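PDB 3C9H: ABC transporter, substrate binding protein from Agrobacterium tumefaciens, which probably captures a solute in the periplasm and hands it to a membrane-bound ABC transporter, and carries a magnesium ion in the crystal. Local coordinates for residues T48-G53 / R295-P300; K101-G106 / R126-A131; L113-R118 / V302-A307; Y130-E135 / E282-K287; L235-A240 / M261-L266. All coordinates share one frame; numbering follows the deposited sequence.

Interaction 1. Residues T48-G53 / R295-P300; sequences TPMIEG and RQLQIP
Pro49 lays its ring against the end of Leu297, whose CD2 methyl sits 3.7 Å from Pro49 CG and 3.9 Å from Pro49 CB. The other leucine branch serves the next residue of the helix, Leu297 CD1 meeting Met50 CG at 3.8 Å. Leu297 thus gives one methyl to each of two successive residues; its CG stands beside the backbone N (chi1 -41°), which points both branches at helix 44-57. Met50 offers only the near part of its chain to Leu297. Beyond CG it bends twice, and its side chain also packs on Ile292, Met293, Phe283 and Phe284. Pro49 in turn reaches Ile292.

In the periplasmic-binding-protein fold, two alpha/beta lobes enclose a ligand cleft. Here the contact joins helix 44-57 to the C-terminal region of helix 287-296, more than 240 residues later in the chain. Helix 44-57 is kinked at the contact, where the backbone nitrogens of Pro49 and Met50 make no bond to the preceding turn.

Toward solvent the packing changes character. Gln296, its chain extended beyond CG, brings OE1 to 3.6 Å from Pro49 CB, a polar oxygen beside an aliphatic carbon. Past Leu297 the chain leaves helical geometry at Gln298, whose phi is positive (56°), and runs away from helix 44-57. Ile299 is tied there by its backbone to Met293, and Pro300 by its own to Phe134. The Leu297 side chain remains about 10 Å from that of Asp43, a magnesium ligand.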
# COMPACT_ATOMS: atom_id res chain seq x y z
N THR A 48 6.77 -12.76 -4.87
CA THR A 48 7.43 -14.03 -5.11
C THR A 48 8.92 -14.02 -4.80
O THR A 48 9.38 -14.94 -4.16
CB THR A 48 7.07 -14.55 -6.55
OG1 THR A 48 5.66 -14.82 -6.57
CG2 THR A 48 7.83 -15.83 -6.91
N PRO A 49 9.67 -12.98 -5.19
CA PRO A 49 11.10 -12.88 -4.82
C PRO A 49 11.36 -12.83 -3.29
O PRO A 49 12.39 -13.34 -2.81
CB PRO A 49 11.55 -11.58 -5.50
CG PRO A 49 10.65 -11.44 -6.68
CD PRO A 49 9.29 -11.88 -6.10
N MET A 50 10.45 -12.22 -2.55
CA MET A 50 10.55 -12.24 -1.08
C MET A 50 10.30 -13.64 -0.54
O MET A 50 11.07 -14.13 0.32
CB MET A 50 9.61 -11.23 -0.43
CG MET A 50 9.94 -9.78 -0.73
SD MET A 50 11.57 -9.15 -0.21
CE MET A 50 11.25 -9.06 1.56
N ILE A 51 9.26 -14.29 -1.06
CA ILE A 51 8.96 -15.66 -0.68
C ILE A 51 10.15 -16.59 -1.01
O ILE A 51 10.57 -17.40 -0.19
CB ILE A 51 7.65 -16.14 -1.33
CG1 ILE A 51 6.46 -15.34 -0.77
CG2 ILE A 51 7.43 -17.61 -1.06
CD1 ILE A 51 5.21 -15.31 -1.63
N GLU A 52 10.70 -16.47 -2.22
CA GLU A 52 11.84 -17.29 -2.63
C GLU A 52 13.05 -17.05 -1.73
O GLU A 52 13.72 -17.99 -1.33
CB GLU A 52 12.18 -17.03 -4.09
CG GLU A 52 11.12 -17.61 -5.03
CD GLU A 52 11.27 -17.18 -6.49
OE1 GLU A 52 12.09 -16.26 -6.79
OE2 GLU A 52 10.53 -17.75 -7.34
N GLY A 53 13.32 -15.79 -1.40
CA GLY A 53 14.45 -15.45 -0.53
C GLY A 53 14.31 -16.05 0.86
O GLY A 53 15.25 -16.64 1.40
N ARG A 295 15.85 -3.34 -4.58
CA ARG A 295 16.59 -3.59 -5.82
C ARG A 295 15.82 -4.39 -6.83
O ARG A 295 16.11 -4.29 -8.04
CB ARG A 295 17.91 -4.29 -5.53
CG ARG A 295 18.74 -3.61 -4.48
CD ARG A 295 19.77 -2.62 -5.01
NE ARG A 295 20.79 -2.40 -3.98
CZ ARG A 295 20.63 -1.64 -2.88
NH1 ARG A 295 19.50 -0.96 -2.67
NH2 ARG A 295 21.63 -1.54 -2.01
N GLN A 296 14.84 -5.17 -6.37
CA GLN A 296 14.08 -6.03 -7.28
C GLN A 296 12.65 -5.57 -7.48
O GLN A 296 12.16 -5.62 -8.61
CB GLN A 296 14.11 -7.49 -6.83
CG GLN A 296 15.46 -8.13 -7.05
CD GLN A 296 15.50 -9.60 -6.66
OE1 GLN A 296 14.61 -10.38 -7.01
NE2 GLN A 296 16.55 -9.99 -5.95
N LEU A 297 11.98 -5.12 -6.42
CA LEU A 297 10.54 -4.88 -6.48
C LEU A 297 10.17 -3.41 -6.61
O LEU A 297 8.99 -3.07 -6.58
CB LEU A 297 9.85 -5.48 -5.23
CG LEU A 297 10.28 -6.85 -4.71
CD1 LEU A 297 9.41 -7.29 -3.54
CD2 LEU A 297 10.27 -7.88 -5.83
N GLN A 298 11.16 -2.51 -6.71
CA GLN A 298 10.88 -1.08 -6.76
C GLN A 298 10.06 -0.61 -5.56
O GLN A 298 9.24 0.30 -5.66
CB GLN A 298 10.12 -0.73 -8.06
CG GLN A 298 10.89 -0.97 -9.33
CD GLN A 298 11.72 0.22 -9.70
OE1 GLN A 298 12.40 0.81 -8.85
NE2 GLN A 298 11.66 0.60 -10.96
N ILE A 299 10.28 -1.26 -4.40
CA ILE A 299 9.63 -0.89 -3.17
C ILE A 299 10.72 -0.32 -2.24
O ILE A 299 11.63 -1.06 -1.81
CB ILE A 299 8.97 -2.09 -2.53
CG1 ILE A 299 7.85 -2.61 -3.45
CG2 ILE A 299 8.46 -1.70 -1.13
CD1 ILE A 299 7.16 -3.86 -2.92
N PRO A 300 10.71 1.00 -2.02
CA PRO A 300 11.79 1.57 -1.22
C PRO A 300 11.85 1.07 0.23
O PRO A 300 10.82 0.89 0.90
CB PRO A 300 11.53 3.08 -1.32
CG PRO A 300 10.74 3.24 -2.62
CD PRO A 300 9.84 2.05 -2.60

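Interaction 2. Residues K101-G106 / R126-A131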
# COMPACT_ATOMS: atom_id res chain seq x y z
N LYS A 101 -4.87 -0.40 14.32
CA LYS A 101 -6.08 -0.83 15.05
C LYS A 101 -6.05 -2.28 15.56
O LYS A 101 -6.37 -2.52 16.71
CB LYS A 101 -7.35 -0.56 14.25
CG LYS A 101 -8.63 -0.90 15.02
CD LYS A 101 -9.83 -0.30 14.36
CE LYS A 101 -11.13 -0.50 15.19
NZ LYS A 101 -11.04 -0.05 16.65
N LEU A 102 -5.72 -3.26 14.71
CA LEU A 102 -5.56 -4.63 15.19
C LEU A 102 -4.62 -4.68 16.38
O LEU A 102 -4.93 -5.31 17.38
CB LEU A 102 -5.00 -5.58 14.13
CG LEU A 102 -5.84 -6.01 12.93
CD1 LEU A 102 -4.93 -6.78 11.94
CD2 LEU A 102 -7.03 -6.84 13.33
N SER A 103 -3.48 -4.01 16.26
CA SER A 103 -2.44 -4.04 17.27
C SER A 103 -2.94 -3.37 18.56
O SER A 103 -2.70 -3.86 19.69
CB SER A 103 -1.19 -3.34 16.74
OG SER A 103 -0.70 -3.99 15.57
N ASN A 104 -3.65 -2.26 18.41
CA ASN A 104 -4.26 -1.57 19.55
C ASN A 104 -5.35 -2.41 20.27
O ASN A 104 -5.53 -2.30 21.49
CB ASN A 104 -4.82 -0.24 19.07
CG ASN A 104 -5.17 0.69 20.20
OD1 ASN A 104 -6.36 0.94 20.45
ND2 ASN A 104 -4.17 1.19 20.91
N ASP A 105 -6.10 -3.22 19.54
CA ASP A 105 -7.26 -3.92 20.10
C ASP A 105 -6.93 -5.33 20.57
O ASP A 105 -7.83 -6.07 20.96
CB ASP A 105 -8.41 -3.99 19.09
CG ASP A 105 -9.03 -2.64 18.81
OD1 ASP A 105 -8.82 -1.72 19.61
OD2 ASP A 105 -9.75 -2.50 17.80
N GLY A 106 -5.65 -5.69 20.55
CA GLY A 106 -5.24 -6.98 21.09
C GLY A 106 -5.14 -8.13 20.09
O GLY A 106 -4.91 -9.26 20.51
N ARG A 126 5.51 -0.35 19.48
CA ARG A 126 5.61 -1.32 20.58
C ARG A 126 6.16 -2.68 20.23
O ARG A 126 5.73 -3.68 20.80
CB ARG A 126 4.23 -1.52 21.20
CG ARG A 126 3.65 -0.25 21.73
CD ARG A 126 2.50 -0.57 22.62
NE ARG A 126 1.99 0.63 23.25
CZ ARG A 126 0.77 0.75 23.78
NH1 ARG A 126 -0.11 -0.26 23.74
NH2 ARG A 126 0.42 1.90 24.32
N ASN A 127 7.15 -2.71 19.34
CA ASN A 127 7.79 -3.96 18.89
C ASN A 127 6.76 -4.96 18.34
O ASN A 127 7.02 -6.16 18.26
CB ASN A 127 8.61 -4.58 20.03
CG ASN A 127 10.05 -4.07 20.09
OD1 ASN A 127 10.92 -4.75 20.66
ND2 ASN A 127 10.32 -2.91 19.52
N THR A 128 5.62 -4.43 17.90
CA THR A 128 4.45 -5.22 17.54
C THR A 128 4.05 -5.05 16.07
O THR A 128 3.95 -6.04 15.35
CB THR A 128 3.24 -4.87 18.46
OG1 THR A 128 3.60 -5.17 19.82
CG2 THR A 128 2.00 -5.72 18.10
N ALA A 129 3.81 -3.80 15.66
CA ALA A 129 3.56 -3.39 14.28
C ALA A 129 4.77 -2.61 13.74
O ALA A 129 5.22 -1.60 14.34
CB ALA A 129 2.33 -2.50 14.21
N TYR A 130 5.30 -3.09 12.62
CA TYR A 130 6.47 -2.50 11.99
C TYR A 130 6.17 -2.04 10.58
O TYR A 130 5.68 -2.82 9.74
CB TYR A 130 7.58 -3.54 11.92
CG TYR A 130 8.09 -4.05 13.25
CD1 TYR A 130 9.17 -3.45 13.86
CD2 TYR A 130 7.53 -5.18 13.87
CE1 TYR A 130 9.68 -3.91 15.08
CE2 TYR A 130 8.03 -5.65 15.09
CZ TYR A 130 9.11 -5.01 15.69
OH TYR A 130 9.64 -5.45 16.86
N ALA A 131 6.51 -0.80 10.29
CA ALA A 131 6.45 -0.25 8.94
C ALA A 131 7.66 -0.75 8.20
O ALA A 131 8.80 -0.57 8.67
CB ALA A 131 6.48 1.29 8.98
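Ser103, on the last turns of helix 96-104, presses its OG against a classic beta bulge formed by Thr128 and Ala129 opposite Trp125. The tight part is small and buried: Ser103 OG lies 3.6 Å from Ala129 CB and 4.1 Å from Thr128 CG2, a serine oxygen facing two methyl groups. The buried hydroxyl is satisfied within its own helix, by a hydrogen bond to the carbonyl of Gln99 one turn earlier. The rotamer suits this, OG lying beside the backbone N and anti to the carbonyl carbon (chi1 -60°). Leu266, of the strand next to 129-131, also packs on Ser103, so the helix rests on the bulge and on the neighbouring strand together.

Toward the surface the fit is loose. Asn104 and Arg126 are both exposed, and their side chains approach no nearer than 5.2 Å, from Asn104 ND2 to Arg126 NH1. On the helix side turned away from the bulge, Lys101 NZ forms a salt bridge with Asp105 OD2 at 3.0 Å, using the syn lone pair of that oxygen. The turn leading into the bulge has positive phi at both Arg126 and Asn127. It is braced from within by Thr128, whose OG1 donates to Arg126 O at 2.8 Å from well above the carbonyl plane, 57° out of it.

Interaction 3. Residues L113-R118 / V302-A307; sequences LAMSAR and VSPEVA
The carboxylate of Glu305 has the sulfur of Met115 standing above its plane on the OE1 side, Met115 SD lying 3.6 Å from Glu305 OE1 and 4.0 Å from Glu305 CD. The ring of the preceding residue, Pro304, receives the methyl of the same methionine beside its CG-CD bond, Met115 CE being 4.0 Å from Pro304 CD. The methionine's own loop brings a carbonyl to this ring as well, Arg118 O lying 3.6 Å from Pro304 CG. Met115 reaches both partners by a chain that starts beside its backbone N (chi1 -74°) and then bends at chi2 and again at chi3; Met285 of helix 274-285 packs on it as well.

Two type I beta turns meet here, Leu113 to Ser116 and Ser303 to Val306, each in a loop at the protein surface. Met115 occupies the third position of the first, Pro304 and Glu305 the two central positions of the second. A serine side chain takes a backbone N-H in each turn. Leu113 N donates to Ser116 OG at 2.9 Å, while Ser303 OG makes an ST turn by accepting from Glu305 N at 2.9 Å, with an N-H...O angle of 149°. The Ser116 hydroxyl is further bonded to that of Tyr130, which ties the first turn to strand 129-131. Glu305 also packs on Lys287, at the start of helix 287-296. Arg118 and Glu305 carry opposite charges but do not pair: Arg118 NE stays 6.9 Å from Glu305 OE2.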
# COMPACT_ATOMS: atom_id res chain seq x y z
N LEU A 113 12.60 -8.78 18.25
CA LEU A 113 13.50 -9.38 17.27
C LEU A 113 14.86 -8.69 17.24
O LEU A 113 15.08 -7.67 17.89
CB LEU A 113 12.86 -9.34 15.87
CG LEU A 113 11.55 -10.11 15.71
CD1 LEU A 113 10.75 -9.75 14.43
CD2 LEU A 113 11.85 -11.59 15.78
N ALA A 114 15.73 -9.28 16.42
CA ALA A 114 17.10 -8.82 16.16
C ALA A 114 17.18 -7.34 15.80
O ALA A 114 17.90 -6.60 16.43
CB ALA A 114 17.69 -9.66 15.00
N MET A 115 16.43 -6.93 14.78
CA MET A 115 16.47 -5.53 14.34
C MET A 115 15.51 -4.59 15.07
O MET A 115 15.42 -3.42 14.71
CB MET A 115 16.24 -5.46 12.82
CG MET A 115 17.44 -5.90 11.96
SD MET A 115 18.85 -4.77 12.12
CE MET A 115 18.09 -3.14 11.72
N SER A 116 14.79 -5.07 16.10
CA SER A 116 13.75 -4.25 16.74
C SER A 116 14.24 -2.92 17.31
O SER A 116 13.72 -1.86 16.98
CB SER A 116 13.01 -5.04 17.83
OG SER A 116 12.29 -6.11 17.27
N ALA A 117 15.26 -2.98 18.17
CA ALA A 117 15.72 -1.78 18.86
C ALA A 117 16.28 -0.73 17.88
O ALA A 117 16.13 0.46 18.11
CB ALA A 117 16.75 -2.14 19.92
N ARG A 118 16.91 -1.17 16.80
CA ARG A 118 17.50 -0.26 15.81
C ARG A 118 16.59 0.12 14.64
O ARG A 118 16.98 0.91 13.78
CB ARG A 118 18.78 -0.88 15.28
CG ARG A 118 19.86 -0.81 16.34
CD ARG A 118 21.17 -1.01 15.77
NE ARG A 118 21.47 -2.41 15.74
CZ ARG A 118 22.37 -3.02 16.53
NH1 ARG A 118 23.08 -2.36 17.43
NH2 ARG A 118 22.55 -4.31 16.40
N VAL A 302 13.05 0.66 4.29
CA VAL A 302 13.10 1.40 5.56
C VAL A 302 14.35 1.02 6.41
O VAL A 302 14.74 1.78 7.30
CB VAL A 302 11.78 1.16 6.35
CG1 VAL A 302 11.87 1.67 7.78
CG2 VAL A 302 10.62 1.82 5.63
N SER A 303 14.98 -0.13 6.15
CA SER A 303 16.07 -0.61 7.01
C SER A 303 17.23 0.38 7.03
O SER A 303 17.67 0.81 5.97
CB SER A 303 16.63 -1.95 6.56
OG SER A 303 17.90 -2.18 7.19
N PRO A 304 17.76 0.69 8.23
CA PRO A 304 18.92 1.58 8.27
C PRO A 304 20.19 0.91 7.70
O PRO A 304 21.20 1.58 7.50
CB PRO A 304 19.06 1.91 9.77
CG PRO A 304 18.45 0.76 10.49
CD PRO A 304 17.36 0.22 9.58
N GLU A 305 20.13 -0.39 7.44
CA GLU A 305 21.23 -1.11 6.80
C GLU A 305 21.26 -1.07 5.28
O GLU A 305 22.23 -1.55 4.69
CB GLU A 305 21.16 -2.58 7.20
CG GLU A 305 21.25 -2.81 8.68
CD GLU A 305 21.34 -4.29 8.98
OE1 GLU A 305 20.31 -5.01 8.83
OE2 GLU A 305 22.44 -4.74 9.32
N VAL A 306 20.24 -0.52 4.64
CA VAL A 306 20.17 -0.51 3.18
C VAL A 306 20.41 0.92 2.62
O VAL A 306 19.78 1.88 3.05
CB VAL A 306 18.85 -1.15 2.68
CG1 VAL A 306 18.74 -1.15 1.14
CG2 VAL A 306 18.72 -2.57 3.25
N ALA A 307 21.35 1.02 1.68
CA ALA A 307 21.73 2.29 1.03
C ALA A 307 21.27 2.28 -0.41
O ALA A 307 21.02 1.22 -0.97
CB ALA A 307 23.26 2.48 1.08

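Interaction 4. Residues Y130-E135 / E282-K287; sequences YALTFE and EFFMSK
Phe283 O is gripped twice at the end of the helix that sets Phe284 and Met285 against Leu132 and Tyr130. Ser286 OG donates to it at 2.6 Å, in the carbonyl plane and on a lone pair, and Ser286 N does so at 3.1 Å. The same hydroxyl caps Gly289 N, making Ser286 the N-cap of helix 287-296 and fixing the corner between two consecutive helices.

Just before this corner, Met285 makes a Met-aromatic contact with Tyr130. Its SD hangs over the ring centre, 4.2 Å from the centroid and only 10° off the normal, while a bend at chi3 (80°) turns CE down to 3.6 Å from Tyr130 CD1. The phenol is anchored at its far end, its OH bonded to Ser111 O. Leu132 packs across the Met285 and Phe284 side chains at about a right angle: its CD2 touches Met285 CG at 3.6 Å and its CD1 lies 4.1 Å from Phe284 CB.

This is helix-on-sheet packing in one lobe of the binding-protein fold, helix 274-285 covering the end of strand 129-131 and the link toward strand 135-142. The ring of Phe284 continues the buried layer with an edge-to-face contact to Phe92. Along that link, Thr133 OG1 donates to Glu135 OE2 at 2.7 Å, on the anti lone pair, and itself accepts from Arg263 N.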
# COMPACT_ATOMS: atom_id res chain seq x y z
N TYR A 130 5.30 -3.09 12.62
CA TYR A 130 6.47 -2.50 11.99
C TYR A 130 6.17 -2.04 10.58
O TYR A 130 5.68 -2.82 9.74
CB TYR A 130 7.58 -3.54 11.92
CG TYR A 130 8.09 -4.05 13.25
CD1 TYR A 130 9.17 -3.45 13.86
CD2 TYR A 130 7.53 -5.18 13.87
CE1 TYR A 130 9.68 -3.91 15.08
CE2 TYR A 130 8.03 -5.65 15.09
CZ TYR A 130 9.11 -5.01 15.69
OH TYR A 130 9.64 -5.45 16.86
N ALA A 131 6.51 -0.80 10.29
CA ALA A 131 6.45 -0.25 8.94
C ALA A 131 7.66 -0.75 8.20
O ALA A 131 8.80 -0.57 8.67
CB ALA A 131 6.48 1.29 8.98
N LEU A 132 7.47 -1.33 7.03
CA LEU A 132 8.58 -2.03 6.33
C LEU A 132 9.00 -1.49 4.97
O LEU A 132 10.03 -1.93 4.43
CB LEU A 132 8.24 -3.52 6.20
CG LEU A 132 7.98 -4.23 7.53
CD1 LEU A 132 7.33 -5.64 7.29
CD2 LEU A 132 9.27 -4.35 8.33
N THR A 133 8.20 -0.58 4.40
CA THR A 133 8.41 -0.02 3.08
C THR A 133 8.13 1.48 3.14
O THR A 133 7.60 1.97 4.13
CB THR A 133 7.44 -0.64 2.04
OG1 THR A 133 6.09 -0.19 2.31
CG2 THR A 133 7.51 -2.18 2.06
N PHE A 134 8.42 2.17 2.05
CA PHE A 134 8.19 3.63 1.95
C PHE A 134 7.71 3.88 0.50
O PHE A 134 8.53 3.99 -0.41
CB PHE A 134 9.53 4.32 2.29
CG PHE A 134 9.43 5.78 2.62
CD1 PHE A 134 8.98 6.21 3.87
CD2 PHE A 134 9.84 6.73 1.70
CE1 PHE A 134 8.92 7.58 4.18
CE2 PHE A 134 9.78 8.10 1.99
CZ PHE A 134 9.32 8.52 3.24
N GLU A 135 6.39 3.91 0.29
CA GLU A 135 5.77 3.88 -1.07
C GLU A 135 4.82 5.06 -1.33
O GLU A 135 3.90 5.27 -0.57
CB GLU A 135 5.00 2.57 -1.26
CG GLU A 135 5.92 1.34 -1.35
CD GLU A 135 5.15 0.04 -1.28
OE1 GLU A 135 4.48 -0.29 -2.28
OE2 GLU A 135 5.15 -0.61 -0.21
N GLU A 282 11.21 -11.07 10.61
CA GLU A 282 12.64 -10.85 10.68
C GLU A 282 13.27 -10.81 9.28
O GLU A 282 14.11 -9.94 9.00
CB GLU A 282 13.30 -11.95 11.52
CG GLU A 282 14.70 -11.66 11.96
CD GLU A 282 15.09 -12.51 13.15
OE1 GLU A 282 15.07 -13.75 12.97
OE2 GLU A 282 15.36 -11.94 14.26
N PHE A 283 12.87 -11.72 8.39
CA PHE A 283 13.40 -11.71 7.04
C PHE A 283 13.05 -10.41 6.29
O PHE A 283 13.91 -9.80 5.65
CB PHE A 283 12.98 -12.95 6.25
CG PHE A 283 13.48 -12.93 4.83
CD1 PHE A 283 14.76 -13.37 4.52
CD2 PHE A 283 12.69 -12.40 3.83
CE1 PHE A 283 15.22 -13.31 3.20
CE2 PHE A 283 13.15 -12.32 2.50
CZ PHE A 283 14.41 -12.77 2.19
N PHE A 284 11.79 -9.99 6.37
CA PHE A 284 11.35 -8.73 5.80
C PHE A 284 12.08 -7.51 6.36
O PHE A 284 12.14 -6.49 5.69
CB PHE A 284 9.83 -8.55 5.95
CG PHE A 284 9.03 -9.15 4.80
CD1 PHE A 284 8.16 -8.36 4.04
CD2 PHE A 284 9.19 -10.49 4.46
CE1 PHE A 284 7.45 -8.89 2.99
CE2 PHE A 284 8.50 -11.03 3.39
CZ PHE A 284 7.62 -10.24 2.66
N MET A 285 12.59 -7.59 7.58
CA MET A 285 13.31 -6.49 8.24
C MET A 285 14.82 -6.54 7.94
O MET A 285 15.51 -5.53 8.12
CB MET A 285 13.11 -6.53 9.76
CG MET A 285 11.68 -6.19 10.28
SD MET A 285 11.48 -6.44 12.07
CE MET A 285 12.24 -4.92 12.66
N SER A 286 15.29 -7.71 7.50
CA SER A 286 16.72 -8.01 7.32
C SER A 286 17.35 -7.19 6.18
O SER A 286 16.65 -6.75 5.27
CB SER A 286 16.93 -9.52 7.05
OG SER A 286 16.51 -9.91 5.74
N LYS A 287 18.67 -7.01 6.22
CA LYS A 287 19.37 -6.39 5.09
C LYS A 287 19.05 -7.11 3.78
O LYS A 287 18.73 -6.44 2.79
CB LYS A 287 20.88 -6.33 5.32
CG LYS A 287 21.59 -5.42 4.34
CD LYS A 287 23.09 -5.41 4.59
CE LYS A 287 23.80 -4.48 3.61
NZ LYS A 287 25.20 -4.22 4.07

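Interaction 5. Residues L235-A240 / M261-L266. With CIT (citric acid), chain D.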
# COMPACT_ATOMS: atom_id res chain seq x y z
N LEU A 235 -0.42 3.33 -6.40
CA LEU A 235 0.82 2.91 -5.78
C LEU A 235 2.00 3.06 -6.75
O LEU A 235 2.04 2.45 -7.81
CB LEU A 235 0.70 1.48 -5.23
CG LEU A 235 -0.23 1.27 -4.02
CD1 LEU A 235 -0.23 -0.21 -3.62
CD2 LEU A 235 0.15 2.18 -2.81
N GLY A 236 2.97 3.88 -6.37
CA GLY A 236 4.12 4.19 -7.23
C GLY A 236 4.99 2.98 -7.50
O GLY A 236 5.55 2.85 -8.56
N SER A 237 5.09 2.09 -6.52
CA SER A 237 5.89 0.86 -6.66
C SER A 237 5.30 -0.03 -7.75
O SER A 237 6.00 -0.50 -8.61
CB SER A 237 5.91 0.13 -5.32
OG SER A 237 4.60 0.10 -4.74
N TYR A 238 3.99 -0.23 -7.71
CA TYR A 238 3.29 -1.02 -8.71
C TYR A 238 3.36 -0.32 -10.06
O TYR A 238 3.51 -0.99 -11.08
CB TYR A 238 1.84 -1.19 -8.31
CG TYR A 238 1.57 -2.09 -7.10
CD1 TYR A 238 2.59 -2.57 -6.28
CD2 TYR A 238 0.28 -2.44 -6.78
CE1 TYR A 238 2.32 -3.37 -5.16
CE2 TYR A 238 -0.00 -3.24 -5.70
CZ TYR A 238 1.02 -3.71 -4.89
OH TYR A 238 0.72 -4.50 -3.80
N ALA A 239 3.25 1.01 -10.05
CA ALA A 239 3.29 1.76 -11.29
C ALA A 239 4.66 1.58 -11.95
O ALA A 239 4.74 1.33 -13.14
CB ALA A 239 2.97 3.22 -11.04
N ALA A 240 5.74 1.69 -11.17
CA ALA A 240 7.10 1.47 -11.67
C ALA A 240 7.27 0.04 -12.20
O ALA A 240 7.92 -0.15 -13.24
CB ALA A 240 8.15 1.81 -10.61
N MET A 261 3.00 5.95 2.06
CA MET A 261 2.57 4.94 3.02
C MET A 261 3.69 3.97 3.23
O MET A 261 4.66 3.94 2.47
CB MET A 261 1.30 4.20 2.56
CG MET A 261 1.48 3.21 1.41
SD MET A 261 2.18 1.54 1.71
CE MET A 261 1.37 1.22 3.25
N SER A 262 3.52 3.14 4.25
CA SER A 262 4.50 2.12 4.56
C SER A 262 3.73 0.86 4.86
O SER A 262 2.82 0.91 5.68
CB SER A 262 5.29 2.52 5.81
OG SER A 262 6.07 3.69 5.62
N ARG A 263 4.06 -0.26 4.22
CA ARG A 263 3.40 -1.53 4.53
C ARG A 263 3.76 -1.94 5.97
O ARG A 263 4.93 -1.87 6.39
CB ARG A 263 3.84 -2.63 3.56
CG ARG A 263 3.33 -2.40 2.17
CD ARG A 263 3.83 -3.41 1.17
NE ARG A 263 3.59 -2.83 -0.13
CZ ARG A 263 2.48 -2.95 -0.84
NH1 ARG A 263 1.50 -3.77 -0.47
NH2 ARG A 263 2.38 -2.27 -1.97
N ILE A 264 2.76 -2.35 6.72
CA ILE A 264 2.93 -2.71 8.13
C ILE A 264 2.79 -4.21 8.31
O ILE A 264 1.80 -4.82 7.86
CB ILE A 264 1.92 -1.95 9.03
CG1 ILE A 264 2.27 -0.46 9.11
CG2 ILE A 264 1.85 -2.56 10.46
CD1 ILE A 264 1.26 0.30 10.02
N GLY A 265 3.80 -4.81 8.93
CA GLY A 265 3.80 -6.20 9.28
C GLY A 265 3.63 -6.42 10.77
O GLY A 265 4.15 -5.68 11.58
N LEU A 266 2.88 -7.46 11.09
CA LEU A 266 2.65 -7.89 12.50
C LEU A 266 2.31 -9.38 12.52
O LEU A 266 1.92 -9.93 11.50
CB LEU A 266 1.54 -7.07 13.15
CG LEU A 266 0.12 -7.14 12.56
CD1 LEU A 266 -0.60 -8.41 13.05
CD2 LEU A 266 -0.73 -5.85 12.90
C1 CIT D . -1.89 -3.11 -1.98
O1 CIT D . -1.13 -3.14 -0.97
O2 CIT D . -1.52 -3.63 -3.06
C2 CIT D . -3.22 -2.41 -1.92
C3 CIT D . -4.33 -3.11 -2.73
O7 CIT D . -4.36 -4.53 -2.40
C4 CIT D . -5.70 -2.52 -2.40
C5 CIT D . -6.11 -2.75 -0.98
O3 CIT D . -6.60 -1.81 -0.28
O4 CIT D . -6.01 -3.91 -0.57
C6 CIT D . -4.12 -2.98 -4.25
O5 CIT D . -3.98 -3.98 -5.00
O6 CIT D . -4.05 -1.86 -4.78
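The ligand cleft of the binding protein holds a citrate, probably from the crystallisation liquor, and Tyr238 and Arg263 grip one of its carboxylates together. Tyr238 OH donates to citrate O2 at 2.5 Å, and Arg263 NH1 to citrate O1 at 2.8 Å, with an N-H...O angle of 137°. The planes of the phenol ring and the guanidinium are inclined by only 20°, and Arg263 NH2 lies 3.4 Å from Tyr238 CE1. Leu235 packs against both: its CD1 sits over one face of the Tyr238 ring, toward the rim, and 3.7 Å from Arg263 NH2.

Second-shell bonds set these donors in place. Arg263 extends from CG to NE, where Glu135 OE2 holds it in a salt bridge; Tyr238 OH also accepts from the backbone N of Asp43. Asp43 and Ser41 are ligands of the magnesium ion, about 4 Å from the Tyr238 side chain, and Ser41 OG is hydrogen-bonded to the citrate too.

An arginine and a phenol converging on one carboxylate are consistent with a site for an acidic solute, although citrate itself need not be the natural one.

Overall arrangement
Interaction 4 lies between interactions 1 and 3 in distance, 11 Å and 8 Å from them, while those two are 17 Å apart between centres. They take in turn helix 274-285 (interaction 4), helix 287-296 (interaction 1) and the loop that follows (interaction 3). Interactions 2 and 4 both use strand 129-131, which pairs with strand 258-268 of interaction 5; interaction 2 closes before interaction 5 opens. Interaction 5 lies near the centre of the chain, 11 Å from interaction 4 and 12 Å from interaction 1 between centres. Segments 295-300 and 302-307 come back to early residues, so the late part of the chain packs against the early part beside the ligand site of interaction 5.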